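Local coordinates for hemerythrin HHE cation binding domain protein (Mycobacterium kansasii, PDB 6TYJ) that binds metal ions, here zinc, as a helical-bundle protein of the hemerythrin HHE family, at residues Val15-His20 / Glu117-Met122; Leu48-Ile53 / Gln149-Ala154; Phe55-Asp60 / Ala145-Tyr150; Ser67-Leu72 / Pro126-Ile131. All blocks are in the same frame, centred on the assembly; numbering follows the deposited sequence. Where two conformers were deposited one is given.

Contact 1: Val15-His20 / Glu117-Met122; sequences VLKEHH and EEERDM. With ZN (zinc ion), chain B.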
loop_
_atom_site.group_PDB
_atom_site.type_symbol
_atom_site.label_atom_id
_atom_site.label_comp_id
_atom_site.label_asym_id
_atom_site.label_seq_id
_atom_site.Cartn_x
_atom_site.Cartn_y
_atom_site.Cartn_z
ATOM N N VAL A 15 7.629 6.519 -8.677
ATOM C CA VAL A 15 6.977 6.787 -7.401
ATOM C C VAL A 15 6.422 5.502 -6.806
ATOM O O VAL A 15 6.621 5.211 -5.624
ATOM C CB VAL A 15 5.869 7.844 -7.561
ATOM C CG1 VAL A 15 5.012 7.896 -6.289
ATOM C CG2 VAL A 15 6.473 9.180 -7.816
ATOM N N LEU A 16 5.699 4.721 -7.617
ATOM C CA LEU A 16 5.079 3.516 -7.086
ATOM C C LEU A 16 6.124 2.456 -6.780
ATOM O O LEU A 16 6.028 1.782 -5.755
ATOM C CB LEU A 16 4.039 2.952 -8.045
ATOM C CG LEU A 16 2.803 3.843 -8.189
ATOM C CD1 LEU A 16 1.935 3.236 -9.245
ATOM C CD2 LEU A 16 2.078 3.908 -6.854
ATOM N N LYS A 17 7.112 2.277 -7.659
ATOM C CA LYS A 17 8.121 1.263 -7.381
ATOM C C LYS A 17 8.918 1.628 -6.142
ATOM O O LYS A 17 9.218 0.757 -5.302
ATOM C CB LYS A 17 9.027 1.070 -8.606
ATOM C CG LYS A 17 8.293 0.388 -9.751
ATOM C CD LYS A 17 9.096 0.356 -11.052
ATOM C CE LYS A 17 10.065 -0.785 -11.059
ATOM N NZ LYS A 17 11.006 -0.662 -12.214
ATOM N N GLU A 18 9.284 2.902 -5.999
ATOM C CA GLU A 18 10.034 3.282 -4.804
ATOM C C GLU A 18 9.190 3.085 -3.554
ATOM O O GLU A 18 9.709 2.705 -2.498
ATOM C CB GLU A 18 10.511 4.729 -4.916
ATOM C CG GLU A 18 11.627 4.911 -5.927
ATOM C CD GLU A 18 12.006 6.361 -6.138
ATOM O OE1 GLU A 18 11.833 7.167 -5.198
ATOM O OE2 GLU A 18 12.476 6.693 -7.250
ATOM N N HIS A 19 7.882 3.319 -3.649
ATOM C CA HIS A 19 7.062 3.136 -2.457
ATOM C C HIS A 19 6.835 1.659 -2.147
ATOM O O HIS A 19 6.742 1.288 -0.966
ATOM C CB HIS A 19 5.733 3.878 -2.606
ATOM C CG HIS A 19 5.106 4.185 -1.281
ATOM N ND1 HIS A 19 3.753 4.059 -1.037
ATOM C CD2 HIS A 19 5.662 4.604 -0.116
ATOM C CE1 HIS A 19 3.502 4.391 0.214
ATOM N NE2 HIS A 19 4.640 4.726 0.797
ATOM N N HIS A 20 6.780 0.800 -3.177
ATOM C CA HIS A 20 6.730 -0.644 -2.927
ATOM C C HIS A 20 7.965 -1.104 -2.154
ATOM O O HIS A 20 7.857 -1.961 -1.271
ATOM C CB HIS A 20 6.621 -1.443 -4.235
ATOM C CG HIS A 20 5.270 -1.387 -4.896
ATOM N ND1 HIS A 20 5.098 -1.666 -6.237
ATOM C CD2 HIS A 20 4.036 -1.120 -4.405
ATOM C CE1 HIS A 20 3.821 -1.523 -6.556
ATOM N NE2 HIS A 20 3.151 -1.228 -5.457
ATOM N N GLU A 117 2.159 -8.423 -8.542
ATOM C CA GLU A 117 1.169 -8.478 -9.614
ATOM C C GLU A 117 1.068 -7.131 -10.324
ATOM O O GLU A 117 0.953 -7.075 -11.553
ATOM C CB GLU A 117 -0.205 -8.889 -9.069
ATOM C CG GLU A 117 -1.296 -9.127 -10.163
ATOM C CD GLU A 117 -2.142 -7.884 -10.505
ATOM O OE1 GLU A 117 -2.412 -7.044 -9.611
ATOM O OE2 GLU A 117 -2.551 -7.753 -11.682
ATOM N N GLU A 118 1.137 -6.043 -9.560
ATOM C CA GLU A 118 1.096 -4.720 -10.165
ATOM C C GLU A 118 2.319 -4.466 -11.034
ATOM O O GLU A 118 2.207 -3.911 -12.134
ATOM C CB GLU A 118 0.995 -3.674 -9.058
ATOM C CG GLU A 118 0.694 -2.275 -9.575
ATOM C CD GLU A 118 0.676 -1.263 -8.460
ATOM O OE1 GLU A 118 0.354 -0.080 -8.767
ATOM O OE2 GLU A 118 0.985 -1.668 -7.307
ATOM N N GLU A 119 3.507 -4.847 -10.558
ATOM C CA GLU A 119 4.698 -4.592 -11.356
ATOM C C GLU A 119 4.807 -5.518 -12.565
ATOM O O GLU A 119 5.572 -5.217 -13.491
ATOM C CB GLU A 119 5.938 -4.681 -10.458
ATOM C CG GLU A 119 5.984 -3.532 -9.464
ATOM C CD GLU A 119 7.154 -3.588 -8.515
ATOM O OE1 GLU A 119 7.974 -4.522 -8.657
ATOM O OE2 GLU A 119 7.264 -2.693 -7.648
ATOM N N ARG A 120 4.024 -6.597 -12.605
ATOM C CA ARG A 120 3.923 -7.428 -13.800
ATOM C C ARG A 120 2.983 -6.827 -14.846
ATOM O O ARG A 120 3.303 -6.802 -16.043
ATOM C CB ARG A 120 3.434 -8.829 -13.418
ATOM C CG ARG A 120 3.150 -9.716 -14.636
ATOM C CD ARG A 120 2.705 -11.135 -14.272
ATOM N NE ARG A 120 1.267 -11.247 -14.023
ATOM C CZ ARG A 120 0.737 -11.626 -12.861
ATOM N NH1 ARG A 120 1.526 -11.935 -11.837
ATOM N NH2 ARG A 120 -0.581 -11.705 -12.723
ATOM N N ASP A 121 1.811 -6.370 -14.403
ATOM C CA ASP A 121 0.669 -6.076 -15.263
ATOM C C ASP A 121 0.443 -4.594 -15.504
ATOM O O ASP A 121 -0.109 -4.235 -16.542
ATOM C CB ASP A 121 -0.621 -6.628 -14.640
ATOM C CG ASP A 121 -0.702 -8.137 -14.663
ATOM O OD1 ASP A 121 0.128 -8.780 -15.337
ATOM O OD2 ASP A 121 -1.614 -8.677 -13.999
ATOM N N MET A 122 0.815 -3.735 -14.551
ATOM C CA MET A 122 0.305 -2.362 -14.533
ATOM C C MET A 122 1.382 -1.290 -14.439
ATOM O O MET A 122 1.044 -0.101 -14.544
ATOM C CB MET A 122 -0.694 -2.170 -13.376
ATOM C CG MET A 122 -2.018 -2.910 -13.568
ATOM S SD MET A 122 -3.035 -2.161 -14.852
ATOM C CE MET A 122 -3.843 -0.914 -13.867
HETATM ZN ZN ZN B . 1.127 -0.691 -5.330
HETATM O O HOH W 1 9.487 -2.112 -6.265
#
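His20 and Glu118 meet at a zinc ion in the hemerythrin-type bundle, from helices 12-32 and 100-121. Segments 15-20 and 117-121 run antiparallel, 154° between their directions. His20 NE2 binds the zinc at 2.1 Å and Glu118 OE2 at 2.2 Å. His20 NE2 and Glu118 OE2 lie 2.9 Å apart because both bind the metal, not through a hydrogen bond. His54, Glu58 and His114 complete the five-residue site. Glu118 reaches the zinc as an extended chain, its CG anti to the backbone N (chi1 -170°). The ring of His20 and the carboxylate of Glu118 are turned 68° apart.

The second shell lies at the other ring nitrogen. His20 ND1 donates to Glu119 OE2 at 2.8 Å in a nearly straight bond. The approach is anti, tilted from the carboxylate plane. The two side chains meet tip to tip, and the acceptor lies close to the ring plane. With NE2 on the metal and ND1 on a carboxylate, the rotation of the ring is fixed. The negative charge of Glu119 would be expected to make the imidazole a stronger ligand. A water donates to both Glu119 OE2, at 2.7 Å, and Lys17 O, at 3.0 Å.

Contact 2: Leu48-Ile53 / Gln149-Ala154; sequences LIELDI and QYRGSA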
loop_
_atom_site.group_PDB
_atom_site.type_symbol
_atom_site.label_atom_id
_atom_site.label_comp_id
_atom_site.label_asym_id
_atom_site.label_seq_id
_atom_site.Cartn_x
_atom_site.Cartn_y
_atom_site.Cartn_z
ATOM N N LEU A 48 0.934 0.568 8.408
ATOM C CA LEU A 48 -0.460 0.920 8.148
ATOM C C LEU A 48 -0.543 2.306 7.521
ATOM O O LEU A 48 -1.381 2.538 6.637
ATOM C CB LEU A 48 -1.284 0.867 9.438
ATOM C CG LEU A 48 -1.537 -0.508 10.087
ATOM C CD1 LEU A 48 -2.276 -0.371 11.409
ATOM C CD2 LEU A 48 -2.264 -1.460 9.108
ATOM N N ILE A 49 0.264 3.258 8.007
ATOM C CA ILE A 49 0.267 4.606 7.422
ATOM C C ILE A 49 0.658 4.545 5.951
ATOM O O ILE A 49 -0.029 5.104 5.072
ATOM C CB ILE A 49 1.210 5.524 8.224
ATOM C CG1 ILE A 49 0.643 5.774 9.630
ATOM C CG2 ILE A 49 1.507 6.822 7.458
ATOM C CD1 ILE A 49 1.613 6.424 10.572
ATOM N N GLU A 50 1.776 3.875 5.647
ATOM C CA GLU A 50 2.251 3.819 4.272
ATOM C C GLU A 50 1.270 3.063 3.393
ATOM O O GLU A 50 1.060 3.434 2.236
ATOM C CB GLU A 50 3.658 3.181 4.210
ATOM C CG GLU A 50 4.714 4.013 4.956
ATOM C CD GLU A 50 4.713 5.477 4.561
ATOM O OE1 GLU A 50 4.807 5.777 3.353
ATOM O OE2 GLU A 50 4.654 6.329 5.476
ATOM N N LEU A 51 0.645 2.008 3.924
ATOM C CA LEU A 51 -0.326 1.250 3.140
ATOM C C LEU A 51 -1.542 2.105 2.808
ATOM O O LEU A 51 -1.999 2.119 1.662
ATOM C CB LEU A 51 -0.745 -0.018 3.892
ATOM C CG LEU A 51 -1.829 -0.902 3.267
ATOM C CD1 LEU A 51 -1.527 -1.185 1.802
ATOM C CD2 LEU A 51 -1.998 -2.217 4.044
ATOM N N ASP A 52 -2.086 2.798 3.812
ATOM C CA ASP A 52 -3.201 3.732 3.607
ATOM C C ASP A 52 -2.919 4.672 2.451
ATOM O O ASP A 52 -3.722 4.788 1.511
ATOM C CB ASP A 52 -3.432 4.520 4.904
ATOM C CG ASP A 52 -4.557 5.531 4.808
ATOM O OD1 ASP A 52 -5.460 5.357 3.982
ATOM O OD2 ASP A 52 -4.528 6.505 5.574
ATOM N N ILE A 53 -1.773 5.344 2.485
ATOM C CA ILE A 53 -1.551 6.362 1.463
ATOM C C ILE A 53 -1.221 5.735 0.116
ATOM O O ILE A 53 -1.514 6.330 -0.943
ATOM C CB ILE A 53 -0.486 7.367 1.909
ATOM C CG1 ILE A 53 0.899 6.769 1.916
ATOM C CG2 ILE A 53 -0.804 7.897 3.306
ATOM C CD1 ILE A 53 1.891 7.715 2.657
ATOM N N GLN A 149 0.509 14.850 1.372
ATOM C CA GLN A 149 -0.772 15.263 1.931
ATOM C C GLN A 149 -1.486 14.094 2.606
ATOM O O GLN A 149 -2.000 14.223 3.728
ATOM C CB GLN A 149 -1.631 15.854 0.822
ATOM C CG GLN A 149 -3.060 16.135 1.228
ATOM C CD GLN A 149 -3.932 16.249 -0.007
ATOM O OE1 GLN A 149 -3.574 16.944 -0.961
ATOM N NE2 GLN A 149 -5.042 15.542 -0.011
ATOM N N TYR A 150 -1.518 12.934 1.941
ATOM C CA TYR A 150 -2.208 11.790 2.528
ATOM C C TYR A 150 -1.481 11.277 3.769
ATOM O O TYR A 150 -2.114 10.799 4.718
ATOM C CB TYR A 150 -2.328 10.655 1.508
ATOM C CG TYR A 150 -3.317 10.880 0.387
ATOM C CD1 TYR A 150 -4.261 11.880 0.448
ATOM C CD2 TYR A 150 -3.324 10.014 -0.702
ATOM C CE1 TYR A 150 -5.171 12.064 -0.587
ATOM C CE2 TYR A 150 -4.224 10.172 -1.733
ATOM C CZ TYR A 150 -5.135 11.205 -1.669
ATOM O OH TYR A 150 -6.036 11.393 -2.713
ATOM N N ARG A 151 -0.154 11.361 3.793
ATOM C CA ARG A 151 0.529 10.943 5.009
ATOM C C ARG A 151 0.179 11.861 6.174
ATOM O O ARG A 151 -0.005 11.394 7.301
ATOM C CB ARG A 151 2.041 10.877 4.791
ATOM C CG ARG A 151 2.733 10.197 5.973
ATOM C CD ARG A 151 4.244 10.039 5.788
ATOM N NE ARG A 151 4.643 9.095 4.746
ATOM C CZ ARG A 151 5.112 9.430 3.548
ATOM N NH1 ARG A 151 5.237 10.718 3.196
ATOM N NH2 ARG A 151 5.464 8.477 2.697
ATOM N N GLY A 152 0.053 13.164 5.910
ATOM C CA GLY A 152 -0.379 14.081 6.956
ATOM C C GLY A 152 -1.739 13.721 7.517
ATOM O O GLY A 152 -1.936 13.705 8.732
ATOM N N SER A 153 -2.711 13.451 6.634
ATOM C CA SER A 153 -4.038 13.117 7.143
ATOM C C SER A 153 -4.067 11.736 7.788
ATOM O O SER A 153 -4.788 11.547 8.777
ATOM C CB SER A 153 -5.092 13.252 6.032
ATOM O OG SER A 153 -4.785 12.458 4.906
ATOM N N ALA A 154 -3.279 10.780 7.285
ATOM C CA ALA A 154 -3.199 9.469 7.917
ATOM C C ALA A 154 -2.660 9.600 9.335
ATOM O O ALA A 154 -3.208 9.019 10.282
ATOM C CB ALA A 154 -2.330 8.563 7.045
#
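Glu50 and Arg151 form a two-pronged salt bridge between helices 38-65 and 133-161. Arg151 comes side-on and gives one N-H to each oxygen. NH2 of Arg151 donates to Glu50 OE1 at 2.9 Å, and NE donates to Glu50 OE2 at 2.9 Å. Both bonds are nearly straight and both use the syn lone pairs of the carboxylate. The two flat groups are nearly coplanar, 18° apart. A bend in the Glu50 chain (chi2 -50°) helps turn the acid toward the arginine. Glu50 OE1 is also hydrogen-bonded to His19, which extends the tie to helix 12-32 of the hemerythrin-type bundle.

Around the ion pair the packing is mostly apolar. Ile53 CD1 lies over one face of the guanidinium, toward its rim, at 3.7 Å from Arg151 NH2. Ile53 CG2 presses on the backbone of the other helix and meets Tyr150 CB at 3.6 Å. In the conformer given, Ile49 CG2 touches Arg151 CG at 3.9 Å, the two side chains crossing at about a right angle. Ala154 CB lies 3.4 Å from Asp52 OD2. Asp52 uses OD1 for a salt bridge with Arg56 on its own helix.

Glu50 is buried, and the cation of Arg151 should offset its charge. The paired N-H groups hold the carboxylate in one orientation, while Ile53 lends the guanidinium an apolar cover.

Contact 3: Phe55-Asp60 / Ala145-Tyr150; sequences FRIEDD and ARMEQY. With ZN (zinc ion), chain B; ZN (zinc ion), chain D.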
loop_
_atom_site.group_PDB
_atom_site.type_symbol
_atom_site.label_atom_id
_atom_site.label_comp_id
_atom_site.label_asym_id
_atom_site.label_seq_id
_atom_site.Cartn_x
_atom_site.Cartn_y
_atom_site.Cartn_z
ATOM N N PHE A 55 -2.522 2.842 -1.252
ATOM C CA PHE A 55 -3.747 2.475 -1.954
ATOM C C PHE A 55 -4.498 3.712 -2.411
ATOM O O PHE A 55 -5.127 3.682 -3.472
ATOM C CB PHE A 55 -4.638 1.583 -1.087
ATOM C CG PHE A 55 -4.179 0.150 -1.039
ATOM C CD1 PHE A 55 -2.974 -0.226 -1.614
ATOM C CD2 PHE A 55 -4.976 -0.818 -0.448
ATOM C CE1 PHE A 55 -2.540 -1.557 -1.577
ATOM C CE2 PHE A 55 -4.558 -2.134 -0.407
ATOM C CZ PHE A 55 -3.338 -2.505 -0.979
ATOM N N ARG A 56 -4.436 4.803 -1.639
ATOM C CA ARG A 56 -5.148 6.021 -2.046
ATOM C C ARG A 56 -4.516 6.649 -3.275
ATOM O O ARG A 56 -5.243 7.091 -4.185
ATOM C CB ARG A 56 -5.177 7.021 -0.898
ATOM C CG ARG A 56 -6.159 6.672 0.198
ATOM C CD ARG A 56 -6.270 7.803 1.198
ATOM N NE ARG A 56 -6.934 7.345 2.406
ATOM C CZ ARG A 56 -8.227 7.502 2.645
ATOM N NH1 ARG A 56 -8.992 8.119 1.758
ATOM N NH2 ARG A 56 -8.749 7.058 3.778
ATOM N N ILE A 57 -3.178 6.757 -3.317
ATOM C CA ILE A 57 -2.624 7.345 -4.530
ATOM C C ILE A 57 -2.863 6.439 -5.726
ATOM O O ILE A 57 -3.099 6.960 -6.838
ATOM C CB ILE A 57 -1.137 7.744 -4.406
ATOM C CG1 ILE A 57 -0.207 6.541 -4.300
ATOM C CG2 ILE A 57 -0.926 8.719 -3.243
ATOM C CD1 ILE A 57 1.249 6.966 -4.388
ATOM N N GLU A 58 -2.885 5.113 -5.542
ATOM C CA GLU A 58 -3.219 4.223 -6.649
ATOM C C GLU A 58 -4.670 4.450 -7.083
ATOM O O GLU A 58 -4.947 4.663 -8.278
ATOM C CB GLU A 58 -2.905 2.754 -6.256
ATOM C CG GLU A 58 -1.420 2.452 -6.328
ATOM C CD GLU A 58 -1.094 1.070 -5.882
ATOM O OE1 GLU A 58 -1.925 0.436 -5.248
ATOM O OE2 GLU A 58 0.038 0.655 -6.179
ATOM N N ASP A 59 -5.615 4.478 -6.122
ATOM C CA ASP A 59 -7.019 4.577 -6.487
ATOM C C ASP A 59 -7.390 5.971 -6.988
ATOM O O ASP A 59 -8.278 6.095 -7.829
ATOM C CB ASP A 59 -7.908 4.240 -5.290
ATOM C CG ASP A 59 -7.939 2.760 -4.978
ATOM O OD1 ASP A 59 -7.650 1.948 -5.894
ATOM O OD2 ASP A 59 -8.278 2.427 -3.830
ATOM N N ASP A 60 -6.722 7.014 -6.484
ATOM C CA ASP A 60 -7.153 8.390 -6.759
ATOM C C ASP A 60 -6.435 9.019 -7.938
ATOM O O ASP A 60 -6.986 9.951 -8.562
ATOM C CB ASP A 60 -6.911 9.262 -5.525
ATOM C CG ASP A 60 -7.711 8.810 -4.307
ATOM O OD1 ASP A 60 -8.626 7.957 -4.436
ATOM O OD2 ASP A 60 -7.457 9.353 -3.216
ATOM N N ALA A 145 3.295 14.634 -4.401
ATOM C CA ALA A 145 2.705 15.634 -3.511
ATOM C C ALA A 145 1.501 15.069 -2.764
ATOM O O ALA A 145 1.319 15.349 -1.579
ATOM C CB ALA A 145 2.306 16.890 -4.305
ATOM N N ARG A 146 0.630 14.334 -3.458
ATOM C CA ARG A 146 -0.529 13.786 -2.789
ATOM C C ARG A 146 -0.108 12.796 -1.705
ATOM O O ARG A 146 -0.784 12.693 -0.673
ATOM C CB ARG A 146 -1.452 13.139 -3.815
ATOM C CG ARG A 146 -2.860 12.865 -3.317
ATOM C CD ARG A 146 -3.722 14.146 -3.140
ATOM N NE ARG A 146 -4.047 14.797 -4.420
ATOM C CZ ARG A 146 -5.068 14.451 -5.209
ATOM N NH1 ARG A 146 -5.893 13.460 -4.860
ATOM N NH2 ARG A 146 -5.259 15.094 -6.353
ATOM N N MET A 147 1.016 12.084 -1.901
ATOM C CA MET A 147 1.490 11.167 -0.862
ATOM C C MET A 147 1.807 11.917 0.428
ATOM O O MET A 147 1.450 11.460 1.523
ATOM C CB MET A 147 2.715 10.388 -1.349
ATOM C CG MET A 147 2.978 9.111 -0.576
ATOM S SD MET A 147 4.488 8.271 -1.116
ATOM C CE MET A 147 4.314 8.342 -2.887
ATOM N N GLU A 148 2.471 13.075 0.326
ATOM C CA GLU A 148 2.752 13.878 1.510
ATOM C C GLU A 148 1.452 14.348 2.172
ATOM O O GLU A 148 1.296 14.278 3.399
ATOM C CB GLU A 148 3.617 15.080 1.123
ATOM C CG GLU A 148 3.751 16.107 2.239
ATOM C CD GLU A 148 5.042 15.973 3.028
ATOM O OE1 GLU A 148 6.015 15.390 2.503
ATOM O OE2 GLU A 148 5.080 16.459 4.175
ATOM N N GLN A 149 0.509 14.850 1.372
ATOM C CA GLN A 149 -0.772 15.263 1.931
ATOM C C GLN A 149 -1.486 14.094 2.606
ATOM O O GLN A 149 -2.000 14.223 3.728
ATOM C CB GLN A 149 -1.631 15.854 0.822
ATOM C CG GLN A 149 -3.060 16.135 1.228
ATOM C CD GLN A 149 -3.932 16.249 -0.007
ATOM O OE1 GLN A 149 -3.574 16.944 -0.961
ATOM N NE2 GLN A 149 -5.042 15.542 -0.011
ATOM N N TYR A 150 -1.518 12.934 1.941
ATOM C CA TYR A 150 -2.208 11.790 2.528
ATOM C C TYR A 150 -1.481 11.277 3.769
ATOM O O TYR A 150 -2.114 10.799 4.718
ATOM C CB TYR A 150 -2.328 10.655 1.508
ATOM C CG TYR A 150 -3.317 10.880 0.387
ATOM C CD1 TYR A 150 -4.261 11.880 0.448
ATOM C CD2 TYR A 150 -3.324 10.014 -0.702
ATOM C CE1 TYR A 150 -5.171 12.064 -0.587
ATOM C CE2 TYR A 150 -4.224 10.172 -1.733
ATOM C CZ TYR A 150 -5.135 11.205 -1.669
ATOM O OH TYR A 150 -6.036 11.393 -2.713
HETATM ZN ZN ZN B . 1.127 -0.691 -5.330
HETATM ZN ZN ZN D . -8.309 0.472 -3.706
HETATM O O HOH W 2 -9.798 -0.327 -4.598
HETATM O O HOH W 3 -7.437 12.626 -7.390
HETATM O O HOH W 4 -8.608 0.262 -1.742
#
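Tyr150 lies with one ring face against Arg56, whose CD sits over it in a CH-pi contact, 4.2 Å from the ring centroid. Arg56 CB is closer, 3.4 Å from Tyr150 CE2. The opposite face meets Arg146 CG from its own helix. Ile57 CG2 comes obliquely to the ring, 3.7 Å from Tyr150 CD2. In the conformers given, Ile57 CD1 meets Met147 CE at 3.7 Å.

The phenol has two polar partners. Tyr150 OH gives a short, weak hydrogen bond to Asp60 OD2 at 2.5 Å, with the carboxylate plane turned 84° from the ring. It accepts one from Arg146 NH1 at 3.0 Å, in the guanidinium plane. A water also joins Asp60 O to Arg146 NH1. The guanidinium of Arg56 instead forms a salt bridge with Asp52.

Segment 55-60 of helix 38-65 carries metal ligands. Asp59 OD2 binds one zinc at 2.0 Å. Glu58 OE2 binds another at 1.9 Å and its OE1 a third, a carboxylate bridge typical of the two-metal site in hemerythrin-type four-helix bundles.

Contact 4: Ser67-Leu72 / Pro126-Ile131; sequences SAATKL and PPEVKI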
loop_
_atom_site.group_PDB
_atom_site.type_symbol
_atom_site.label_atom_id
_atom_site.label_comp_id
_atom_site.label_asym_id
_atom_site.label_seq_id
_atom_site.Cartn_x
_atom_site.Cartn_y
_atom_site.Cartn_z
ATOM N N SER A 67 -7.239 4.000 -16.836
ATOM C CA SER A 67 -8.582 3.432 -16.889
ATOM C C SER A 67 -8.886 2.709 -18.201
ATOM O O SER A 67 -9.801 1.880 -18.233
ATOM C CB SER A 67 -9.630 4.523 -16.641
ATOM O OG SER A 67 -9.535 5.525 -17.635
ATOM N N ALA A 68 -8.122 2.960 -19.277
ATOM C CA ALA A 68 -8.422 2.282 -20.527
ATOM C C ALA A 68 -8.202 0.776 -20.443
ATOM O O ALA A 68 -8.736 0.036 -21.278
ATOM C CB ALA A 68 -7.596 2.877 -21.681
ATOM N N ALA A 69 -7.440 0.311 -19.458
ATOM C CA ALA A 69 -7.185 -1.117 -19.284
ATOM C C ALA A 69 -8.236 -1.719 -18.343
ATOM O O ALA A 69 -7.959 -2.076 -17.195
ATOM C CB ALA A 69 -5.777 -1.317 -18.746
ATOM N N THR A 70 -9.472 -1.837 -18.851
ATOM C CA THR A 70 -10.601 -2.015 -17.935
ATOM C C THR A 70 -10.494 -3.320 -17.148
ATOM O O THR A 70 -10.785 -3.333 -15.949
ATOM C CB THR A 70 -11.953 -1.952 -18.660
ATOM O OG1 THR A 70 -12.093 -3.045 -19.564
ATOM C CG2 THR A 70 -12.098 -0.643 -19.407
ATOM N N LYS A 71 -10.097 -4.426 -17.797
ATOM C CA LYS A 71 -10.013 -5.690 -17.063
ATOM C C LYS A 71 -8.923 -5.635 -16.003
ATOM O O LYS A 71 -9.117 -6.111 -14.872
ATOM C CB LYS A 71 -9.762 -6.867 -18.016
ATOM C CG LYS A 71 -9.919 -8.236 -17.356
ATOM C CD LYS A 71 -9.772 -9.367 -18.359
ATOM C CE LYS A 71 -8.336 -9.843 -18.431
ATOM N NZ LYS A 71 -8.240 -11.219 -19.010
ATOM N N LEU A 72 -7.759 -5.093 -16.349
ATOM C CA LEU A 72 -6.672 -5.066 -15.376
ATOM C C LEU A 72 -6.953 -4.068 -14.258
ATOM O O LEU A 72 -6.446 -4.236 -13.134
ATOM C CB LEU A 72 -5.350 -4.759 -16.072
ATOM C CG LEU A 72 -4.744 -5.928 -16.850
ATOM C CD1 LEU A 72 -3.600 -5.433 -17.723
ATOM C CD2 LEU A 72 -4.278 -7.045 -15.904
ATOM N N PRO A 126 -0.371 -0.696 -19.177
ATOM C CA PRO A 126 -0.675 -1.702 -20.201
ATOM C C PRO A 126 -0.810 -1.082 -21.584
ATOM O O PRO A 126 -1.010 0.138 -21.736
ATOM C CB PRO A 126 -2.011 -2.298 -19.727
ATOM C CG PRO A 126 -2.110 -1.976 -18.306
ATOM C CD PRO A 126 -1.373 -0.682 -18.096
ATOM N N PRO A 127 -0.734 -1.906 -22.630
ATOM C CA PRO A 127 -0.660 -1.367 -23.997
ATOM C C PRO A 127 -1.854 -0.505 -24.408
ATOM O O PRO A 127 -1.691 0.389 -25.250
ATOM C CB PRO A 127 -0.547 -2.636 -24.852
ATOM C CG PRO A 127 0.141 -3.623 -23.953
ATOM C CD PRO A 127 -0.367 -3.333 -22.570
ATOM N N GLU A 128 -3.040 -0.735 -23.832
ATOM C CA GLU A 128 -4.231 0.053 -24.166
ATOM C C GLU A 128 -4.130 1.497 -23.704
ATOM O O GLU A 128 -4.872 2.354 -24.215
ATOM C CB GLU A 128 -5.478 -0.563 -23.518
ATOM C CG GLU A 128 -5.799 -1.974 -23.925
ATOM C CD GLU A 128 -4.913 -3.010 -23.237
ATOM O OE1 GLU A 128 -4.186 -2.657 -22.278
ATOM O OE2 GLU A 128 -4.936 -4.180 -23.674
ATOM N N VAL A 129 -3.247 1.787 -22.757
ATOM C CA VAL A 129 -3.150 3.117 -22.167
ATOM C C VAL A 129 -2.201 3.978 -22.992
ATOM O O VAL A 129 -1.039 3.611 -23.201
ATOM C CB VAL A 129 -2.682 3.035 -20.713
ATOM C CG1 VAL A 129 -2.481 4.441 -20.170
ATOM C CG2 VAL A 129 -3.702 2.256 -19.915
ATOM N N LYS A 130 -2.690 5.134 -23.432
ATOM C CA LYS A 130 -1.894 6.114 -24.164
ATOM C C LYS A 130 -1.515 7.191 -23.151
ATOM O O LYS A 130 -2.362 7.982 -22.731
ATOM C CB LYS A 130 -2.678 6.677 -25.350
ATOM N N ILE A 131 -0.253 7.192 -22.720
ATOM C CA ILE A 131 0.243 8.182 -21.769
ATOM C C ILE A 131 1.668 8.571 -22.169
ATOM O O ILE A 131 2.515 7.703 -22.409
ATOM C CB ILE A 131 0.145 7.666 -20.307
ATOM C CG1 ILE A 131 0.542 8.756 -19.297
ATOM C CG2 ILE A 131 0.892 6.318 -20.082
ATOM C CD1 ILE A 131 0.042 8.476 -17.876
#
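Leu72 and Pro126 meet because Leu72 CG stands anti to its carbonyl carbon (chi1 -76°) and chi2 (168°) extends the chain to CD1. That methyl lies 3.8 Å from Pro126 CG. The two side chains slide past each other in opposite directions. Ala69 CB meets the same Pro126 CG, also at 3.8 Å. The proline thus has two apolar neighbours from one segment.

Ala69 is the N-cap residue of helix 70-91 and the centre of an inverse gamma turn. Facing it, Pro126 to Val129 form a type I beta turn, closed by Val129 N to Pro126 O at 3.0 Å. The contact therefore joins a helix start to the loop between helices 100-121 and 133-161, at one end of the bundle.

The turn brings Val129 CG2 to both alanines, 4.3 Å from Ala68 CB and 4.3 Å from Ala69 CB. Leu66 also touches Pro126 and Val129. Glu128 OE1 lies 4.1 Å from Ala69 CB. Ala68 CB lies 3.8 Å from the backbone oxygen Glu128 O.

Overall arrangement
Contacts 1 and 2 are buried, contact 3 lies nearer the surface and contact 4 is partly buried. Contacts 2 and 3 join the same two helices, 38-65 and 133-161, and their centres are about 8 Å apart. Contacts 1 and 3 share a zinc ion, with Glu58 placed beside Glu118. Contact 1 also touches contact 2 where His19 meets Glu50. The chemistry follows position. Metal bonds dominate contact 1, and a buried ion pair dominates contact 2. Contact 3 mixes aromatic, polar and water-mediated links beside metal-binding carboxylates. Contact 4, about 27 Å from contact 2 between centres, relies on apolar touches between loops and a helix start. It meets contact 1 through Leu72 and Met122.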